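Ceramide very long chain fatty acid hydroxylase SCS7 (Saccharomyces cerevisiae, PDB 4ZR1) hydroxylates the very long chain fatty acid of ceramides, probably at C-2 and at a dimetal centre, in the endoplasmic reticulum membrane, using electrons from cytochrome b5. Local coordinates at residues Q77-L91 and G175-L187. Residues are numbered along the deposited sequence; the frame is centred on the assembly and turned at random.
With ZN (zinc ion), chain C; ZN (zinc ion), chain D; BOG (octyl beta-D-glucopyranoside), chain E.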
ATOM      1  N   GLN A  77      -4.766 -11.025  11.398  1.00 99.24           N
ATOM      2  CA  GLN A  77      -4.963  -9.953  12.354  1.00 89.17           C
ATOM      3  C   GLN A  77      -4.509  -8.594  11.826  1.00 80.20           C
ATOM      4  O   GLN A  77      -5.136  -7.575  12.116  1.00 79.41           O
ATOM      5  CB  GLN A  77      -4.236 -10.297  13.650  1.00 82.86           C
ATOM      6  CG  GLN A  77      -4.993  -9.907  14.892  1.00 88.36           C
ATOM      7  CD  GLN A  77      -6.294 -10.628  15.042  1.00 89.17           C
ATOM      8  OE1 GLN A  77      -6.441 -11.776  14.620  1.00 90.39           O
ATOM      9  NE2 GLN A  77      -7.267  -9.950  15.630  1.00 91.64           N
ATOM     10  N   ILE A  78      -3.427  -8.590  11.051  1.00 77.79           N
ATOM     11  CA  ILE A  78      -2.851  -7.357  10.510  1.00 83.47           C
ATOM     12  C   ILE A  78      -3.765  -6.686   9.478  1.00 89.33           C
ATOM     13  O   ILE A  78      -3.687  -5.473   9.277  1.00 87.95           O
ATOM     14  CB  ILE A  78      -1.472  -7.618   9.854  1.00 81.62           C
ATOM     15  CG1 ILE A  78      -0.655  -6.331   9.766  1.00 70.72           C
ATOM     16  CG2 ILE A  78      -1.631  -8.236   8.463  1.00 82.26           C
ATOM     17  CD1 ILE A  78      -0.235  -5.779  11.101  1.00 67.45           C
ATOM     18  N   HIS A  79      -4.631  -7.475   8.833  1.00 91.20           N
ATOM     19  CA  HIS A  79      -5.546  -6.951   7.819  1.00 82.50           C
ATOM     20  C   HIS A  79      -6.919  -6.612   8.405  1.00 78.80           C
ATOM     21  O   HIS A  79      -7.825  -6.198   7.688  1.00 74.94           O
ATOM     22  CB  HIS A  79      -5.707  -7.945   6.663  1.00 80.15           C
ATOM     23  CG  HIS A  79      -4.434  -8.232   5.928  1.00 83.96           C
ATOM     24  ND1 HIS A  79      -3.712  -9.390   6.113  1.00 83.99           N
ATOM     25  CD2 HIS A  79      -3.750  -7.508   5.009  1.00 75.24           C
ATOM     26  CE1 HIS A  79      -2.640  -9.370   5.342  1.00 77.61           C
ATOM     27  NE2 HIS A  79      -2.635  -8.237   4.665  1.00 71.82           N
ATOM     28  N   ARG A  80      -7.081  -6.787   9.710  1.00 78.73           N
ATOM     29  CA  ARG A  80      -8.294  -6.311  10.356  1.00 80.61           C
ATOM     30  C   ARG A  80      -7.973  -4.962  10.980  1.00 83.95           C
ATOM     31  O   ARG A  80      -7.220  -4.885  11.947  1.00 92.56           O
ATOM     32  CB  ARG A  80      -8.799  -7.329  11.371  1.00 84.55           C
ATOM     33  CG  ARG A  80      -9.136  -8.666  10.711  1.00 89.55           C
ATOM     34  CD  ARG A  80      -9.625  -9.701  11.696  1.00101.00           C
ATOM     35  NE  ARG A  80     -10.840  -9.264  12.368  1.00112.48           N
ATOM     36  CZ  ARG A  80     -11.534 -10.020  13.208  1.00117.88           C
ATOM     37  NH1 ARG A  80     -12.632  -9.545  13.785  1.00121.39           N
ATOM     38  NH2 ARG A  80     -11.128 -11.256  13.465  1.00114.65           N
ATOM     39  N   PRO A  81      -8.515  -3.883  10.389  1.00 80.56           N
ATOM     40  CA  PRO A  81      -8.016  -2.529  10.657  1.00 76.45           C
ATOM     41  C   PRO A  81      -8.313  -1.981  12.048  1.00 78.31           C
ATOM     42  O   PRO A  81      -9.330  -2.294  12.660  1.00 83.96           O
ATOM     43  CB  PRO A  81      -8.723  -1.678   9.586  1.00 70.18           C
ATOM     44  CG  PRO A  81      -9.938  -2.466   9.207  1.00 72.04           C
ATOM     45  CD  PRO A  81      -9.529  -3.901   9.317  1.00 75.22           C
ATOM     46  N   ARG A  82      -7.399  -1.156  12.538  1.00 74.57           N
ATOM     47  CA  ARG A  82      -7.632  -0.388  13.744  1.00 74.79           C
ATOM     48  C   ARG A  82      -7.407   1.082  13.406  1.00 76.26           C
ATOM     49  O   ARG A  82      -7.093   1.418  12.265  1.00 90.21           O
ATOM     50  CB  ARG A  82      -6.703  -0.834  14.878  1.00 82.37           C
ATOM     51  CG  ARG A  82      -6.134  -2.235  14.727  1.00 82.45           C
ATOM     52  CD  ARG A  82      -7.131  -3.328  15.079  1.00 84.98           C
ATOM     53  NE  ARG A  82      -6.585  -4.648  14.777  1.00 87.23           N
ATOM     54  CZ  ARG A  82      -6.716  -5.704  15.571  1.00 98.63           C
ATOM     55  NH1 ARG A  82      -6.187  -6.870  15.232  1.00102.91           N
ATOM     56  NH2 ARG A  82      -7.370  -5.585  16.716  1.00101.82           N
ATOM     57  N   HIS A  83      -7.569   1.955  14.392  1.00 73.44           N
ATOM     58  CA  HIS A  83      -7.289   3.373  14.214  1.00 72.11           C
ATOM     59  C   HIS A  83      -6.651   3.935  15.483  1.00 78.64           C
ATOM     60  O   HIS A  83      -7.200   3.796  16.576  1.00 84.17           O
ATOM     61  CB  HIS A  83      -8.573   4.141  13.859  1.00 74.24           C
ATOM     62  CG  HIS A  83      -8.333   5.561  13.446  1.00 83.68           C
ATOM     63  ND1 HIS A  83      -7.601   5.898  12.326  1.00 85.31           N
ATOM     64  CD2 HIS A  83      -8.710   6.730  14.014  1.00 85.31           C
ATOM     65  CE1 HIS A  83      -7.542   7.213  12.221  1.00 78.23           C
ATOM     66  NE2 HIS A  83      -8.210   7.742  13.230  1.00 82.43           N
ATOM     67  N   TYR A  84      -5.489   4.565  15.338  1.00 77.95           N
ATOM     68  CA  TYR A  84      -4.779   5.134  16.487  1.00 69.98           C
ATOM     69  C   TYR A  84      -5.417   6.421  17.001  1.00 76.45           C
ATOM     70  O   TYR A  84      -5.193   6.823  18.141  1.00 76.97           O
ATOM     71  CB  TYR A  84      -3.320   5.402  16.126  1.00 65.77           C
ATOM     72  CG  TYR A  84      -2.441   5.714  17.311  1.00 74.72           C
ATOM     73  CD1 TYR A  84      -2.059   4.711  18.201  1.00 75.75           C
ATOM     74  CD2 TYR A  84      -1.972   6.999  17.534  1.00 81.56           C
ATOM     75  CE1 TYR A  84      -1.251   4.987  19.294  1.00 76.07           C
ATOM     76  CE2 TYR A  84      -1.157   7.281  18.622  1.00 86.29           C
ATOM     77  CZ  TYR A  84      -0.803   6.270  19.498  1.00 80.53           C
ATOM     78  OH  TYR A  84      -0.003   6.543  20.580  1.00 77.53           O
ATOM     79  N   GLY A  85      -6.217   7.063  16.156  1.00 81.86           N
ATOM     80  CA  GLY A  85      -6.788   8.354  16.482  1.00 79.29           C
ATOM     81  C   GLY A  85      -6.154   9.438  15.640  1.00 83.40           C
ATOM     82  O   GLY A  85      -5.699   9.181  14.528  1.00 85.86           O
ATOM     83  N   LYS A  86      -6.110  10.655  16.162  1.00 98.59           N
ATOM     84  CA  LYS A  86      -5.679  11.785  15.352  1.00103.65           C
ATOM     85  C   LYS A  86      -4.174  11.745  15.098  1.00 95.14           C
ATOM     86  O   LYS A  86      -3.683  12.380  14.166  1.00 93.50           O
ATOM     87  CB  LYS A  86      -6.092  13.104  16.014  1.00108.70           C
ATOM     88  CG  LYS A  86      -7.528  13.503  15.684  1.00114.61           C
ATOM     89  CD  LYS A  86      -7.920  14.815  16.331  1.00120.61           C
ATOM     90  CE  LYS A  86      -9.156  15.409  15.675  1.00128.12           C
ATOM     91  NZ  LYS A  86     -10.018  16.111  16.672  1.00133.76           N
ATOM     92  N   GLY A  87      -3.453  10.981  15.912  1.00 83.21           N
ATOM     93  CA  GLY A  87      -2.010  10.875  15.777  1.00 77.15           C
ATOM     94  C   GLY A  87      -1.557   9.633  15.026  1.00 78.69           C
ATOM     95  O   GLY A  87      -2.360   8.942  14.390  1.00 75.97           O
ATOM     96  N   SER A  88      -0.260   9.349  15.097  1.00 77.20           N
ATOM     97  CA  SER A  88       0.315   8.176  14.441  1.00 68.72           C
ATOM     98  C   SER A  88       0.927   7.219  15.452  1.00 67.64           C
ATOM     99  O   SER A  88       1.763   7.619  16.254  1.00 73.12           O
ATOM    100  CB  SER A  88       1.379   8.592  13.418  1.00 63.87           C
ATOM    101  OG  SER A  88       0.811   9.336  12.352  1.00 80.19           O
ATOM    102  N   ALA A  89       0.518   5.953  15.399  1.00 78.65           N
ATOM    103  CA  ALA A  89       1.050   4.916  16.298  1.00 68.59           C
ATOM    104  C   ALA A  89       2.568   4.797  16.215  1.00 61.60           C
ATOM    105  O   ALA A  89       3.156   4.947  15.150  1.00 76.51           O
ATOM    106  CB  ALA A  89       0.411   3.567  15.989  1.00 56.72           C
ATOM    107  N   PRO A  90       3.213   4.534  17.352  1.00 65.42           N
ATOM    108  CA  PRO A  90       4.672   4.411  17.344  1.00 70.96           C
ATOM    109  C   PRO A  90       5.140   3.083  16.745  1.00 75.99           C
ATOM    110  O   PRO A  90       4.594   2.032  17.084  1.00 72.53           O
ATOM    111  CB  PRO A  90       5.029   4.500  18.827  1.00 61.98           C
ATOM    112  CG  PRO A  90       3.817   3.927  19.527  1.00 60.62           C
ATOM    113  CD  PRO A  90       2.640   4.360  18.702  1.00 62.37           C
ATOM    114  N   LEU A  91       6.130   3.128  15.858  1.00 75.02           N
ATOM    115  CA  LEU A  91       6.709   1.898  15.327  1.00 66.48           C
ATOM    116  C   LEU A  91       7.982   1.542  16.089  1.00 63.46           C
ATOM    117  O   LEU A  91       8.217   0.375  16.396  1.00 70.35           O
ATOM    118  CB  LEU A  91       6.997   2.015  13.818  1.00 63.03           C
ATOM    119  CG  LEU A  91       5.781   2.225  12.905  1.00 71.72           C
ATOM    120  CD1 LEU A  91       6.118   1.956  11.449  1.00 75.64           C
ATOM    121  CD2 LEU A  91       4.625   1.372  13.334  1.00 68.24           C
ATOM    122  N   GLY A 175       1.489  -4.266   5.288  1.00 65.91           N
ATOM    123  CA  GLY A 175       0.685  -4.715   6.412  1.00 68.01           C
ATOM    124  C   GLY A 175       0.236  -3.580   7.315  1.00 75.41           C
ATOM    125  O   GLY A 175      -0.933  -3.508   7.697  1.00 82.00           O
ATOM    126  N   CYS A 176       1.165  -2.686   7.646  1.00 67.77           N
ATOM    127  CA  CYS A 176       0.874  -1.549   8.516  1.00 63.80           C
ATOM    128  C   CYS A 176      -0.260  -0.694   7.950  1.00 66.30           C
ATOM    129  O   CYS A 176      -1.123  -0.191   8.675  1.00 71.78           O
ATOM    130  CB  CYS A 176       2.127  -0.690   8.703  1.00 63.39           C
ATOM    131  SG  CYS A 176       1.924   0.638   9.901  1.00 76.97           S
ATOM    132  N   HIS A 177      -0.259  -0.539   6.639  1.00 62.81           N
ATOM    133  CA  HIS A 177      -1.256   0.291   6.009  1.00 62.20           C
ATOM    134  C   HIS A 177      -2.651  -0.349   6.136  1.00 68.23           C
ATOM    135  O   HIS A 177      -3.649   0.346   6.326  1.00 75.24           O
ATOM    136  CB  HIS A 177      -0.881   0.540   4.549  1.00 61.88           C
ATOM    137  CG  HIS A 177      -1.930   1.284   3.790  1.00 65.15           C
ATOM    138  ND1 HIS A 177      -2.361   2.538   4.161  1.00 73.99           N
ATOM    139  CD2 HIS A 177      -2.667   0.934   2.711  1.00 57.76           C
ATOM    140  CE1 HIS A 177      -3.307   2.937   3.331  1.00 68.18           C
ATOM    141  NE2 HIS A 177      -3.510   1.983   2.444  1.00 75.54           N
ATOM    142  N   HIS A 178      -2.718  -1.675   6.053  1.00 69.75           N
ATOM    143  CA  HIS A 178      -3.976  -2.381   6.280  1.00 70.95           C
ATOM    144  C   HIS A 178      -4.344  -2.368   7.755  1.00 80.39           C
ATOM    145  O   HIS A 178      -5.513  -2.287   8.122  1.00 82.07           O
ATOM    146  CB  HIS A 178      -3.889  -3.818   5.776  1.00 73.57           C
ATOM    147  CG  HIS A 178      -4.273  -3.972   4.338  1.00 80.03           C
ATOM    148  ND1 HIS A 178      -5.480  -4.502   3.941  1.00 83.84           N
ATOM    149  CD2 HIS A 178      -3.612  -3.646   3.200  1.00 74.21           C
ATOM    150  CE1 HIS A 178      -5.544  -4.507   2.621  1.00 79.37           C
ATOM    151  NE2 HIS A 178      -4.428  -3.987   2.149  1.00 82.80           N
ATOM    152  N   TYR A 179      -3.330  -2.451   8.602  1.00 81.47           N
ATOM    153  CA  TYR A 179      -3.541  -2.376  10.027  1.00 76.05           C
ATOM    154  C   TYR A 179      -4.049  -0.982  10.392  1.00 79.31           C
ATOM    155  O   TYR A 179      -4.976  -0.855  11.195  1.00 83.38           O
ATOM    156  CB  TYR A 179      -2.247  -2.729  10.764  1.00 76.53           C
ATOM    157  CG  TYR A 179      -2.392  -2.923  12.254  1.00 76.33           C
ATOM    158  CD1 TYR A 179      -3.224  -3.911  12.772  1.00 85.37           C
ATOM    159  CD2 TYR A 179      -1.658  -2.151  13.147  1.00 74.84           C
ATOM    160  CE1 TYR A 179      -3.347  -4.100  14.142  1.00 82.76           C
ATOM    161  CE2 TYR A 179      -1.774  -2.330  14.520  1.00 79.01           C
ATOM    162  CZ  TYR A 179      -2.618  -3.303  15.012  1.00 82.15           C
ATOM    163  OH  TYR A 179      -2.727  -3.471  16.379  1.00 92.11           O
ATOM    164  N   LEU A 180      -3.468   0.059   9.788  1.00 76.20           N
ATOM    165  CA  LEU A 180      -3.890   1.432  10.087  1.00 75.10           C
ATOM    166  C   LEU A 180      -4.129   2.330   8.863  1.00 85.47           C
ATOM    167  O   LEU A 180      -3.382   3.282   8.628  1.00 94.92           O
ATOM    168  CB  LEU A 180      -2.874   2.099  11.004  1.00 72.10           C
ATOM    169  CG  LEU A 180      -2.694   1.452  12.384  1.00 73.62           C
ATOM    170  CD1 LEU A 180      -1.231   1.152  12.639  1.00 63.29           C
ATOM    171  CD2 LEU A 180      -3.261   2.350  13.465  1.00 97.92           C
ATOM    172  N   PRO A 181      -5.220   2.061   8.124  1.00 78.90           N
ATOM    173  CA  PRO A 181      -5.647   2.707   6.873  1.00 75.34           C
ATOM    174  C   PRO A 181      -5.671   4.240   6.923  1.00 76.78           C
ATOM    175  O   PRO A 181      -5.243   4.905   5.976  1.00 79.48           O
ATOM    176  CB  PRO A 181      -7.068   2.174   6.680  1.00 77.12           C
ATOM    177  CG  PRO A 181      -7.145   0.948   7.495  1.00 79.48           C
ATOM    178  CD  PRO A 181      -6.263   1.169   8.660  1.00 76.74           C
ATOM    179  N   MET A 182      -6.165   4.792   8.025  1.00 76.49           N
ATOM    180  CA  MET A 182      -6.308   6.237   8.158  1.00 66.70           C
ATOM    181  C   MET A 182      -5.146   6.919   8.865  1.00 64.42           C
ATOM    182  O   MET A 182      -5.285   8.058   9.297  1.00 76.28           O
ATOM    183  CB  MET A 182      -7.605   6.572   8.892  1.00 70.44           C
ATOM    184  CG  MET A 182      -8.820   6.338   8.039  1.00 73.59           C
ATOM    185  SD  MET A 182      -8.699   7.296   6.515  1.00 88.84           S
ATOM    186  CE  MET A 182      -9.247   6.042   5.350  1.00101.66           C
ATOM    187  N   ASP A 183      -4.003   6.248   8.978  1.00 62.28           N
ATOM    188  CA  ASP A 183      -2.790   6.928   9.459  1.00 64.25           C
ATOM    189  C   ASP A 183      -2.173   7.728   8.318  1.00 72.32           C
ATOM    190  O   ASP A 183      -1.431   7.175   7.496  1.00 71.72           O
ATOM    191  CB  ASP A 183      -1.766   5.930  10.015  1.00 61.42           C
ATOM    192  CG  ASP A 183      -0.517   6.618  10.585  1.00 73.56           C
ATOM    193  OD1 ASP A 183      -0.276   7.807  10.288  1.00 77.75           O
ATOM    194  OD2 ASP A 183       0.235   5.969  11.337  1.00 77.80           O
ATOM    195  N   LYS A 184      -2.437   9.034   8.299  1.00 72.37           N
ATOM    196  CA  LYS A 184      -2.060   9.872   7.162  1.00 71.28           C
ATOM    197  C   LYS A 184      -0.546   9.941   6.916  1.00 75.47           C
ATOM    198  O   LYS A 184      -0.107  10.390   5.858  1.00 84.95           O
ATOM    199  CB  LYS A 184      -2.635  11.283   7.332  1.00 72.20           C
ATOM    200  CG  LYS A 184      -2.112  12.049   8.534  1.00 84.38           C
ATOM    201  CD  LYS A 184      -2.833  13.390   8.699  1.00 95.60           C
ATOM    202  CE  LYS A 184      -2.372  14.124   9.957  1.00101.13           C
ATOM    203  NZ  LYS A 184      -3.068  15.425  10.162  1.00112.86           N
ATOM    204  N   TYR A 185       0.260   9.465   7.857  1.00 68.26           N
ATOM    205  CA  TYR A 185       1.701   9.494   7.635  1.00 68.11           C
ATOM    206  C   TYR A 185       2.303   8.120   7.390  1.00 66.86           C
ATOM    207  O   TYR A 185       3.516   7.996   7.284  1.00 62.39           O
ATOM    208  CB  TYR A 185       2.414  10.156   8.804  1.00 75.63           C
ATOM    209  CG  TYR A 185       2.123  11.637   8.936  1.00 82.20           C
ATOM    210  CD1 TYR A 185       2.802  12.575   8.172  1.00 76.36           C
ATOM    211  CD2 TYR A 185       1.189  12.092   9.846  1.00 89.52           C
ATOM    212  CE1 TYR A 185       2.544  13.921   8.308  1.00 85.55           C
ATOM    213  CE2 TYR A 185       0.926  13.432   9.984  1.00 95.73           C
ATOM    214  CZ  TYR A 185       1.602  14.345   9.220  1.00 95.32           C
ATOM    215  OH  TYR A 185       1.319  15.683   9.377  1.00103.34           O
ATOM    216  N   ARG A 186       1.465   7.096   7.274  1.00 63.35           N
ATOM    217  CA  ARG A 186       1.954   5.758   6.967  1.00 58.45           C
ATOM    218  C   ARG A 186       1.233   5.158   5.775  1.00 69.78           C
ATOM    219  O   ARG A 186       0.962   3.959   5.744  1.00 73.85           O
ATOM    220  CB  ARG A 186       1.794   4.828   8.174  1.00 68.40           C
ATOM    221  CG  ARG A 186       2.983   4.822   9.118  1.00 68.51           C
ATOM    222  CD  ARG A 186       3.060   6.107   9.907  1.00 68.61           C
ATOM    223  NE  ARG A 186       4.119   6.038  10.903  1.00 77.95           N
ATOM    224  CZ  ARG A 186       3.927   5.717  12.180  1.00 74.01           C
ATOM    225  NH1 ARG A 186       2.704   5.448  12.638  1.00 58.80           N
ATOM    226  NH2 ARG A 186       4.965   5.671  13.003  1.00 60.25           N
ATOM    227  N   LEU A 187       0.912   5.994   4.796  1.00 69.67           N
ATOM    228  CA  LEU A 187       0.242   5.526   3.598  1.00 62.87           C
ATOM    229  C   LEU A 187       1.225   5.511   2.430  1.00 70.11           C
ATOM    230  O   LEU A 187       1.532   4.449   1.887  1.00 67.48           O
ATOM    231  CB  LEU A 187      -0.985   6.395   3.295  1.00 58.27           C
ATOM    232  CG  LEU A 187      -1.957   5.958   2.198  1.00 65.05           C
ATOM    233  CD1 LEU A 187      -3.324   6.609   2.377  1.00 68.15           C
ATOM    234  CD2 LEU A 187      -1.399   6.315   0.832  1.00 63.59           C
TER
HETATM  235 ZN    ZN C 401      -5.107   1.834   0.845  1.00 81.14          ZN
HETATM  236 ZN    ZN D 402      -3.598  -4.125  -0.002  1.00 84.51          ZN
HETATM  237  C1  BOG E 403       4.802   1.737   4.193  1.00 99.27           C
HETATM  238  O1  BOG E 403       5.348   2.568   5.193  1.00111.22           O
HETATM  239  C2  BOG E 403       3.348   2.101   4.005  1.00 92.87           C
HETATM  240  O2  BOG E 403       2.665   1.723   5.176  1.00 94.70           O
HETATM  241  C3  BOG E 403       2.751   1.313   2.860  1.00 86.38           C
HETATM  242  O3  BOG E 403       1.466   1.770   2.503  1.00 71.65           O
HETATM  243  C4  BOG E 403       3.641   1.324   1.656  1.00 90.54           C
HETATM  244  O4  BOG E 403       3.129   0.377   0.750  1.00102.93           O
HETATM  245  C5  BOG E 403       5.035   0.927   2.062  1.00 96.87           C
HETATM  246  O5  BOG E 403       5.519   1.877   2.987  1.00100.44           O
HETATM  247  C6  BOG E 403       5.871   0.855   0.793  1.00100.38           C
HETATM  248  O6  BOG E 403       7.234   1.138   1.024  1.00100.96           O
HETATM  249  C1' BOG E 403       6.124   1.897   6.165  1.00103.99           C
HETATM  250  C2' BOG E 403       6.649   2.865   7.205  1.00 91.02           C
HETATM  251  C3' BOG E 403       7.920   2.290   7.798  1.00 90.45           C
HETATM  252  C4' BOG E 403       9.098   3.232   7.635  1.00 89.65           C
HETATM  253  C5' BOG E 403      10.376   2.445   7.406  1.00 82.50           C
HETATM  254  C6' BOG E 403      11.575   3.324   7.668  1.00 81.12           C
HETATM  255  C7' BOG E 403      12.844   2.605   7.271  1.00 88.41           C
HETATM  256  C8' BOG E 403      13.213   1.608   8.346  1.00 92.06           C
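Arg186 spends both terminal nitrogens on a single backbone oxygen: NH1 lies 2.6 Å and NH2 2.9 Å from Ala89 O, which sits exactly in the guanidinium plane. Apolar carbon covers both faces of that plane, Leu91 CG on one and Ser88 CB on the other. NH1 also forms a salt bridge with Asp183 OD2, and NH2 another with Glu97. The other carboxylate oxygen of Asp183 ties in Ser88, whose OG donates to OD1 over 2.8 Å. Tyr185 N closes an Asx turn onto the same OD1 from the opposite face of the carboxylate, so the two oxygens of Asp183 take three bonds.

At the far end, the segments meet beside the metal centre. His178, a zinc ligand through NE2, receives the CD2 edge of His79 on one ring face, in a T-shaped pair with centroids 5.1 Å apart and planes at 78°. His174, His254, His150 and His155 complete that zinc site; His177, whose CB is directed away from 77-91, binds the second zinc.

Between these ends, the C-terminus of helix 164-179 is met by the extended loop 80-83. Arg82 N donates to Tyr179 O at 2.8 Å, essentially straight. The Tyr179 ring, swung anti to its own N (chi1 -170°), lies between Ile78 CD1 and the bent Arg82 chain, whose NE comes 3.3 Å from CE1 with guanidinium and ring planes 63° apart; Asp47 holds the guanidinium's NH2. Pro81 CB rests on Pro181 CG, both touching Tyr256 of helix 242-256.

The chemistry thus joins 77-91 to the helix end at His178 and Tyr179 and to the turns after it: two salt bridges and the shared acceptor Ala89 O hold Arg186, while His79 is a second-shell neighbour that probably helps orient the zinc-bound His178 ring.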